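Local coordinates for NAD nucleotidase (Haemophilus influenzae, PDB 3ZTV), which hydrolyses NAD in the periplasm to adenosine and nicotinamide riboside, acting as a zinc-dependent pyrophosphatase and 5'-nucleotidase, at residues N109-L113 with S134-W140; N127-D131 with D173-E179. All coordinates share one frame. Residues are numbered along the deposited sequence.

In the fold
Both contacts lie in the calcineurin-like phosphoesterase part of the chain. Coming from the N terminus, the chain runs through helix 108-116, makes strand 128-130 and enters the loop before strand 143-148; there contact 1 closes, folding 134-140 back onto the helix. Strand 128-130 waits longer: the chain first traverses strands 143-148 and 151-159 and helix 162-167 before strand 174-176 pairs with it in contact 2 and leads into helix 179-191. The segments alternate along the sequence, so the two closures cross. They also touch, Ser134 OG lying 2.8 Å from Asp173 OD1 and Trp140 NE1 2.9 Å from Val128 O, which ties the loop to the two-stranded sheet; contact 1 adds the helix. Both reach the second subunit.

Contact 1 (N109-L113 with S134-W140); sequences NEGLL and SILYNKW
This is a helix-on-loop contact in the metallophosphoesterase domain: one side of helix 108-116 rests on the loop that follows strand 128-130. Residues 109-113 are regular helix, with Leu113 N to Asn109 O at 2.9 Å. The loop makes two overlapping turns, type I from Ser134 to Tyr137 and type II from Leu136 to Lys139, with Asn138 in a left-handed conformation (61/28). An ST turn starts it, Leu136 N donating to Ser134 OG at 3.1 Å. Leu113 and Leu136 are nearest, CA to CA 6.7 Å. Leu136 (mt) lies against the helix: its CD1 is 3.6 Å from Asn109 CG and 4.0 Å from Leu112 CD2. Ile135 (pt) extends CD1 to 4.1 Å from Leu113 CD2, while Leu113 CD1 meets Lys139 CE at 3.8 Å. Leu112 CD2 approaches Trp140 CZ3 at 4.0 Å. The joint is largely apolar, without direct hydrogen bonds; polar groups turn to a water, which accepts from Asn109 ND2 and Ile135 N (each 3.0 Å), or to neighbours, Asn109 OD1 to Gly171 N and Ser134 OG to Asp173. Leu136 also packs on Pro130 and Val174 of strands 128-130 and 174-176, and Trp140 touches both Pro130 and Leu116 of the helix.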
ATOM      1  N   ASN A 109     -12.925  15.841 -12.808  1.00  7.43           N
ATOM      2  CA  ASN A 109     -13.978  15.793 -11.808  1.00  9.51           C
ATOM      3  C   ASN A 109     -15.246  16.430 -12.353  1.00  8.78           C
ATOM      4  O   ASN A 109     -16.363  16.024 -12.027  1.00  8.12           O
ATOM      5  CB  ASN A 109     -13.553  16.526 -10.538  1.00  9.39           C
ATOM      6  CG  ASN A 109     -12.429  15.827  -9.789  1.00  8.49           C
ATOM      7  OD1 ASN A 109     -11.911  14.796 -10.210  1.00  8.35           O
ATOM      8  ND2 ASN A 109     -12.037  16.413  -8.663  1.00  9.24           N
ATOM      9  N   GLU A 110     -15.049  17.467 -13.166  1.00 10.42           N
ATOM     10  CA  GLU A 110     -16.137  18.193 -13.802  1.00 12.53           C
ATOM     11  C   GLU A 110     -16.998  17.261 -14.660  1.00  9.12           C
ATOM     12  O   GLU A 110     -18.227  17.269 -14.575  1.00  9.81           O
ATOM     13  CB  GLU A 110     -15.563  19.331 -14.655  1.00 13.17           C
ATOM     14  CG  GLU A 110     -14.828  20.425 -13.867  1.00 18.48           C
ATOM     15  CD  GLU A 110     -13.454  20.011 -13.332  1.00 19.68           C
ATOM     16  OE1 GLU A 110     -12.844  19.036 -13.834  1.00 14.49           O
ATOM     17  OE2 GLU A 110     -12.973  20.697 -12.404  1.00 25.75           O
ATOM     18  N   GLY A 111     -16.345  16.436 -15.470  1.00  8.35           N
ATOM     19  CA  GLY A 111     -17.063  15.488 -16.300  1.00  8.68           C
ATOM     20  C   GLY A 111     -17.796  14.435 -15.486  1.00  9.72           C
ATOM     21  O   GLY A 111     -18.910  14.043 -15.828  1.00  9.83           O
ATOM     22  N   LEU A 112     -17.188  13.964 -14.398  1.00  8.44           N
ATOM     23  CA  LEU A 112     -17.856  12.963 -13.576  1.00  8.84           C
ATOM     24  C   LEU A 112     -19.082  13.565 -12.899  1.00  8.43           C
ATOM     25  O   LEU A 112     -20.128  12.929 -12.806  1.00  8.40           O
ATOM     26  CB  LEU A 112     -16.901  12.358 -12.542  1.00  7.32           C
ATOM     27  CG  LEU A 112     -17.512  11.272 -11.653  1.00  6.65           C
ATOM     28  CD1 LEU A 112     -18.274  10.235 -12.480  1.00  7.75           C
ATOM     29  CD2 LEU A 112     -16.434  10.614 -10.801  1.00  7.37           C
ATOM     30  N   LEU A 113     -18.959  14.806 -12.438  1.00  9.93           N
ATOM     31  CA  LEU A 113     -20.092  15.471 -11.821  1.00 10.51           C
ATOM     32  C   LEU A 113     -21.292  15.524 -12.775  1.00 11.10           C
ATOM     33  O   LEU A 113     -22.434  15.357 -12.351  1.00 11.77           O
ATOM     34  CB  LEU A 113     -19.697  16.873 -11.353  1.00 11.39           C
ATOM     35  CG  LEU A 113     -20.750  17.604 -10.519  1.00 14.54           C
ATOM     36  CD1 LEU A 113     -21.041  16.850  -9.230  1.00 17.62           C
ATOM     37  CD2 LEU A 113     -20.295  19.027 -10.226  1.00 15.59           C
ATOM     38  N   SER A 134     -13.497  19.051  -2.644  1.00  9.47           N
ATOM     39  CA  SER A 134     -13.746  18.500  -3.970  1.00  7.88           C
ATOM     40  C   SER A 134     -15.201  18.680  -4.387  1.00  8.33           C
ATOM     41  O   SER A 134     -16.116  18.574  -3.573  1.00  8.01           O
ATOM     42  CB  SER A 134     -13.401  17.011  -3.986  1.00  7.29           C
ATOM     43  OG  SER A 134     -13.583  16.459  -5.284  1.00  7.45           O
ATOM     44  N   ILE A 135     -15.418  18.929  -5.675  1.00  8.21           N
ATOM     45  CA  ILE A 135     -16.779  18.993  -6.189  1.00  9.71           C
ATOM     46  C   ILE A 135     -17.450  17.612  -6.155  1.00  8.89           C
ATOM     47  O   ILE A 135     -18.665  17.496  -6.296  1.00  9.34           O
ATOM     48  CB  ILE A 135     -16.849  19.613  -7.619  1.00  9.54           C
ATOM     49  CG1 ILE A 135     -16.184  18.717  -8.669  1.00 10.81           C
ATOM     50  CG2 ILE A 135     -16.242  21.025  -7.628  1.00 11.84           C
ATOM     51  CD1 ILE A 135     -16.257  19.316 -10.072  1.00 11.31           C
ATOM     52  N   LEU A 136     -16.650  16.570  -5.920  1.00  7.39           N
ATOM     53  CA  LEU A 136     -17.162  15.195  -5.815  1.00  8.56           C
ATOM     54  C   LEU A 136     -17.380  14.733  -4.373  1.00  8.51           C
ATOM     55  O   LEU A 136     -17.750  13.579  -4.140  1.00  7.22           O
ATOM     56  CB  LEU A 136     -16.238  14.221  -6.539  1.00  8.56           C
ATOM     57  CG  LEU A 136     -16.045  14.523  -8.026  1.00  7.80           C
ATOM     58  CD1 LEU A 136     -14.967  13.635  -8.603  1.00  8.29           C
ATOM     59  CD2 LEU A 136     -17.356  14.371  -8.802  1.00  8.49           C
ATOM     60  N   TYR A 137     -17.140  15.606  -3.403  1.00  8.56           N
ATOM     61  CA  TYR A 137     -17.338  15.254  -2.002  1.00 10.11           C
ATOM     62  C   TYR A 137     -18.771  14.778  -1.770  1.00 11.12           C
ATOM     63  O   TYR A 137     -19.718  15.393  -2.250  1.00 12.84           O
ATOM     64  CB  TYR A 137     -17.032  16.460  -1.114  1.00 10.12           C
ATOM     65  CG  TYR A 137     -16.989  16.126   0.361  1.00 12.50           C
ATOM     66  CD1 TYR A 137     -16.041  15.240   0.864  1.00 12.58           C
ATOM     67  CD2 TYR A 137     -17.886  16.699   1.250  1.00 15.74           C
ATOM     68  CE1 TYR A 137     -15.991  14.933   2.216  1.00 16.59           C
ATOM     69  CE2 TYR A 137     -17.840  16.398   2.607  1.00 19.07           C
ATOM     70  CZ  TYR A 137     -16.892  15.514   3.079  1.00 18.24           C
ATOM     71  OH  TYR A 137     -16.842  15.211   4.424  1.00 22.66           O
ATOM     72  N   ASN A 138     -18.921  13.679  -1.037  1.00 14.08           N
ATOM     73  CA  ASN A 138     -20.240  13.146  -0.682  1.00 15.82           C
ATOM     74  C   ASN A 138     -21.130  12.740  -1.862  1.00 15.54           C
ATOM     75  O   ASN A 138     -22.357  12.783  -1.758  1.00 20.86           O
ATOM     76  CB  ASN A 138     -21.011  14.127   0.216  1.00 21.85           C
ATOM     77  CG  ASN A 138     -20.478  14.177   1.638  1.00 24.06           C
ATOM     78  OD1 ASN A 138     -20.602  15.195   2.321  1.00 29.17           O
ATOM     79  ND2 ASN A 138     -19.884  13.079   2.091  1.00 23.50           N
ATOM     80  N   LYS A 139     -20.528  12.356  -2.984  1.00 10.80           N
ATOM     81  CA  LYS A 139     -21.313  11.937  -4.143  1.00  9.72           C
ATOM     82  C   LYS A 139     -21.439  10.412  -4.242  1.00  7.91           C
ATOM     83  O   LYS A 139     -22.201   9.896  -5.055  1.00  9.28           O
ATOM     84  CB  LYS A 139     -20.715  12.504  -5.428  1.00 11.30           C
ATOM     85  CG  LYS A 139     -20.776  14.029  -5.543  1.00 11.14           C
ATOM     86  CD  LYS A 139     -22.206  14.553  -5.485  1.00 13.11           C
ATOM     87  CE  LYS A 139     -22.255  16.066  -5.702  1.00 16.31           C
ATOM     88  NZ  LYS A 139     -23.635  16.592  -5.532  1.00 21.17           N
ATOM     89  N   TRP A 140     -20.683   9.691  -3.417  1.00  7.98           N
ATOM     90  CA  TRP A 140     -20.791   8.240  -3.330  1.00  7.55           C
ATOM     91  C   TRP A 140     -20.351   7.780  -1.957  1.00  7.48           C
ATOM     92  O   TRP A 140     -19.800   8.570  -1.177  1.00  7.97           O
ATOM     93  CB  TRP A 140     -19.967   7.558  -4.411  1.00  7.42           C
ATOM     94  CG  TRP A 140     -18.488   7.836  -4.386  1.00  5.60           C
ATOM     95  CD1 TRP A 140     -17.528   7.239  -3.587  1.00  6.34           C
ATOM     96  CD2 TRP A 140     -17.787   8.751  -5.235  1.00  5.47           C
ATOM     97  NE1 TRP A 140     -16.279   7.733  -3.903  1.00  5.73           N
ATOM     98  CE2 TRP A 140     -16.416   8.677  -4.896  1.00  5.40           C
ATOM     99  CE3 TRP A 140     -18.188   9.644  -6.245  1.00  6.69           C
ATOM    100  CZ2 TRP A 140     -15.452   9.431  -5.559  1.00  6.46           C
ATOM    101  CZ3 TRP A 140     -17.226  10.396  -6.882  1.00  7.66           C
ATOM    102  CH2 TRP A 140     -15.881  10.296  -6.538  1.00  7.07           C
TER
HETATM  103  O   HOH W   1     -12.939  18.995  -7.432  1.00 11.18           O

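Contact 2 (N127-D131 with D173-E179); sequences NVIPD and DVKFYDE
A separate two-stranded antiparallel sheet, 128-130 against 174-176, forms here, its segment axes 4.5 Å apart at 153°. Ile129 and Lys175 are the hydrogen-bonded pair (Ile129 N to Lys175 O 2.8 Å, Lys175 N to Ile129 O 3.0 Å), flanked by non-hydrogen-bonded Val128-Phe176 and Pro130-Val174. Tyr177 N also bonds Asn127 O (2.9 Å), and Asp131 N bonds Asp173 O (2.8 Å). Val128 (t) sets CG1 3.4 Å from Val174 CG1 and over the ring of Phe176 (chi1 -71°), a CH-pi contact 4.3 Å from its centroid. On the face of Ile129 and Lys175, which meets the second subunit, Ile129 (mt) brings CD1 to 4.0 Å from Tyr177 CE2. Asn127 (p) donates from ND2 to Tyr177 O at 3.0 Å, while OD1 bonds Asp159 N on strand 151-159. The sheet leads straight into helix 179-191, N-capped by Asp178 OD2 on Ala181 N. Lys175 (chi1 -86°, chi2 55°, chi4 -71°) bends back toward the Asp173 end and diagonally across, placing NZ 2.7 Å from Asp131 OD2 in a salt bridge.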
ATOM      1  N   ASN A 127     -12.169   2.890  -2.425  1.00  4.68           N
ATOM      2  CA  ASN A 127     -10.754   3.254  -2.513  1.00  4.99           C
ATOM      3  C   ASN A 127     -10.525   4.541  -3.318  1.00  4.86           C
ATOM      4  O   ASN A 127      -9.381   4.870  -3.661  1.00  5.81           O
ATOM      5  CB  ASN A 127      -9.890   2.100  -3.053  1.00  5.32           C
ATOM      6  CG  ASN A 127     -10.177   1.773  -4.511  1.00  3.94           C
ATOM      7  OD1 ASN A 127     -11.310   1.878  -4.977  1.00  5.07           O
ATOM      8  ND2 ASN A 127      -9.145   1.352  -5.224  1.00  5.37           N
ATOM      9  N   VAL A 128     -11.610   5.258  -3.625  1.00  4.80           N
ATOM     10  CA  VAL A 128     -11.543   6.543  -4.314  1.00  5.42           C
ATOM     11  C   VAL A 128     -12.284   7.522  -3.410  1.00  5.68           C
ATOM     12  O   VAL A 128     -13.506   7.427  -3.245  1.00  6.90           O
ATOM     13  CB  VAL A 128     -12.197   6.464  -5.704  1.00  5.64           C
ATOM     14  CG1 VAL A 128     -12.018   7.785  -6.440  1.00  7.02           C
ATOM     15  CG2 VAL A 128     -11.607   5.301  -6.509  1.00  6.72           C
ATOM     16  N   ILE A 129     -11.551   8.446  -2.794  1.00  5.59           N
ATOM     17  CA  ILE A 129     -12.102   9.230  -1.687  1.00  7.20           C
ATOM     18  C   ILE A 129     -11.826  10.732  -1.876  1.00  7.34           C
ATOM     19  O   ILE A 129     -10.682  11.172  -1.770  1.00  6.39           O
ATOM     20  CB  ILE A 129     -11.542   8.753  -0.305  1.00  6.29           C
ATOM     21  CG1 ILE A 129     -11.698   7.235  -0.142  1.00  6.46           C
ATOM     22  CG2 ILE A 129     -12.276   9.449   0.825  1.00  7.84           C
ATOM     23  CD1 ILE A 129     -11.120   6.694   1.187  1.00  7.04           C
ATOM     24  N   PRO A 130     -12.873  11.524  -2.173  1.00  6.56           N
ATOM     25  CA  PRO A 130     -12.631  12.957  -2.379  1.00  6.87           C
ATOM     26  C   PRO A 130     -12.483  13.729  -1.071  1.00  7.98           C
ATOM     27  O   PRO A 130     -13.183  13.450  -0.088  1.00  7.37           O
ATOM     28  CB  PRO A 130     -13.890  13.417  -3.122  1.00  9.51           C
ATOM     29  CG  PRO A 130     -14.433  12.173  -3.763  1.00  9.56           C
ATOM     30  CD  PRO A 130     -14.172  11.112  -2.725  1.00  7.88           C
ATOM     31  N   ASP A 131     -11.575  14.701  -1.076  1.00  7.48           N
ATOM     32  CA  ASP A 131     -11.430  15.633   0.034  1.00  8.25           C
ATOM     33  C   ASP A 131     -12.658  16.537   0.112  1.00  7.06           C
ATOM     34  O   ASP A 131     -13.420  16.662  -0.856  1.00  8.50           O
ATOM     35  CB  ASP A 131     -10.163  16.484  -0.130  1.00  9.04           C
ATOM     36  CG  ASP A 131      -8.882  15.683   0.025  1.00 10.82           C
ATOM     37  OD1 ASP A 131      -8.884  14.653   0.713  1.00 10.71           O
ATOM     38  OD2 ASP A 131      -7.846  16.116  -0.523  1.00 13.95           O
ATOM     39  N   ASP A 173      -7.769  16.548  -5.709  1.00  9.55           N
ATOM     40  CA  ASP A 173      -8.498  16.441  -4.448  1.00  8.63           C
ATOM     41  C   ASP A 173      -9.214  15.099  -4.291  1.00  8.62           C
ATOM     42  O   ASP A 173      -9.987  14.914  -3.349  1.00  8.98           O
ATOM     43  CB  ASP A 173      -9.466  17.614  -4.243  1.00  9.86           C
ATOM     44  CG  ASP A 173     -10.483  17.757  -5.365  1.00 10.37           C
ATOM     45  OD1 ASP A 173     -10.889  16.737  -5.962  1.00 10.62           O
ATOM     46  OD2 ASP A 173     -10.891  18.910  -5.641  1.00 12.29           O
ATOM     47  N   VAL A 174      -8.969  14.188  -5.227  1.00  7.16           N
ATOM     48  CA  VAL A 174      -9.469  12.814  -5.124  1.00  6.93           C
ATOM     49  C   VAL A 174      -8.309  11.882  -4.799  1.00  7.00           C
ATOM     50  O   VAL A 174      -7.348  11.805  -5.552  1.00  9.42           O
ATOM     51  CB  VAL A 174     -10.127  12.361  -6.433  1.00  6.37           C
ATOM     52  CG1 VAL A 174     -10.656  10.932  -6.282  1.00  8.14           C
ATOM     53  CG2 VAL A 174     -11.252  13.315  -6.798  1.00  9.61           C
ATOM     54  N   LYS A 175      -8.403  11.182  -3.669  1.00  5.85           N
ATOM     55  CA  LYS A 175      -7.333  10.299  -3.217  1.00  7.11           C
ATOM     56  C   LYS A 175      -7.658   8.831  -3.505  1.00  7.11           C
ATOM     57  O   LYS A 175      -8.796   8.384  -3.322  1.00  7.76           O
ATOM     58  CB  LYS A 175      -7.067  10.520  -1.722  1.00  7.43           C
ATOM     59  CG  LYS A 175      -6.075  11.654  -1.391  1.00 13.02           C
ATOM     60  CD  LYS A 175      -6.460  12.986  -2.008  1.00 13.81           C
ATOM     61  CE  LYS A 175      -5.515  14.106  -1.558  1.00 13.06           C
ATOM     62  NZ  LYS A 175      -5.701  14.495  -0.118  1.00 13.49           N
ATOM     63  N   PHE A 176      -6.649   8.100  -3.964  1.00  6.87           N
ATOM     64  CA  PHE A 176      -6.802   6.686  -4.320  1.00  7.04           C
ATOM     65  C   PHE A 176      -6.012   5.795  -3.367  1.00  6.90           C
ATOM     66  O   PHE A 176      -4.912   6.154  -2.945  1.00  8.12           O
ATOM     67  CB  PHE A 176      -6.289   6.440  -5.742  1.00  7.30           C
ATOM     68  CG  PHE A 176      -7.164   7.024  -6.824  1.00  7.11           C
ATOM     69  CD1 PHE A 176      -7.155   8.389  -7.099  1.00  8.39           C
ATOM     70  CD2 PHE A 176      -7.997   6.202  -7.576  1.00  7.75           C
ATOM     71  CE1 PHE A 176      -7.967   8.917  -8.101  1.00  8.53           C
ATOM     72  CE2 PHE A 176      -8.809   6.731  -8.576  1.00  8.08           C
ATOM     73  CZ  PHE A 176      -8.790   8.090  -8.833  1.00  8.21           C
ATOM     74  N   TYR A 177      -6.560   4.621  -3.061  1.00  5.56           N
ATOM     75  CA  TYR A 177      -5.937   3.655  -2.158  1.00  6.74           C
ATOM     76  C   TYR A 177      -5.839   2.265  -2.790  1.00  6.51           C
ATOM     77  O   TYR A 177      -6.679   1.866  -3.610  1.00  5.10           O
ATOM     78  CB  TYR A 177      -6.684   3.645  -0.817  1.00  5.91           C
ATOM     79  CG  TYR A 177      -6.530   4.991  -0.145  1.00  6.84           C
ATOM     80  CD1 TYR A 177      -5.421   5.268   0.650  1.00  7.16           C
ATOM     81  CD2 TYR A 177      -7.443   6.019  -0.370  1.00  7.44           C
ATOM     82  CE1 TYR A 177      -5.249   6.516   1.233  1.00  8.48           C
ATOM     83  CE2 TYR A 177      -7.280   7.267   0.209  1.00  8.59           C
ATOM     84  CZ  TYR A 177      -6.182   7.513   1.004  1.00  7.19           C
ATOM     85  OH  TYR A 177      -6.014   8.769   1.560  1.00  9.46           O
ATOM     86  N   ASP A 178      -4.795   1.536  -2.396  1.00  6.35           N
ATOM     87  CA  ASP A 178      -4.519   0.206  -2.916  1.00  6.82           C
ATOM     88  C   ASP A 178      -5.740  -0.703  -2.926  1.00  4.76           C
ATOM     89  O   ASP A 178      -6.475  -0.792  -1.935  1.00  5.42           O
ATOM     90  CB  ASP A 178      -3.405  -0.445  -2.096  1.00  6.95           C
ATOM     91  CG  ASP A 178      -3.021  -1.799  -2.628  1.00  8.05           C
ATOM     92  OD1 ASP A 178      -2.417  -1.863  -3.718  1.00  8.83           O
ATOM     93  OD2 ASP A 178      -3.316  -2.804  -1.948  1.00 10.00           O
ATOM     94  N   GLU A 179      -5.942  -1.383  -4.052  1.00  4.97           N
ATOM     95  CA  GLU A 179      -7.091  -2.271  -4.230  1.00  5.06           C
ATOM     96  C   GLU A 179      -7.139  -3.412  -3.207  1.00  5.15           C
ATOM     97  O   GLU A 179      -8.168  -3.629  -2.569  1.00  5.74           O
ATOM     98  CB  GLU A 179      -7.112  -2.866  -5.651  1.00  5.23           C
ATOM     99  CG  GLU A 179      -7.210  -1.846  -6.813  1.00  5.91           C
ATOM    100  CD  GLU A 179      -5.856  -1.440  -7.399  1.00  6.49           C
ATOM    101  OE1 GLU A 179      -4.827  -1.510  -6.668  1.00  7.58           O
ATOM    102  OE2 GLU A 179      -5.822  -1.049  -8.599  1.00  6.65           O
TER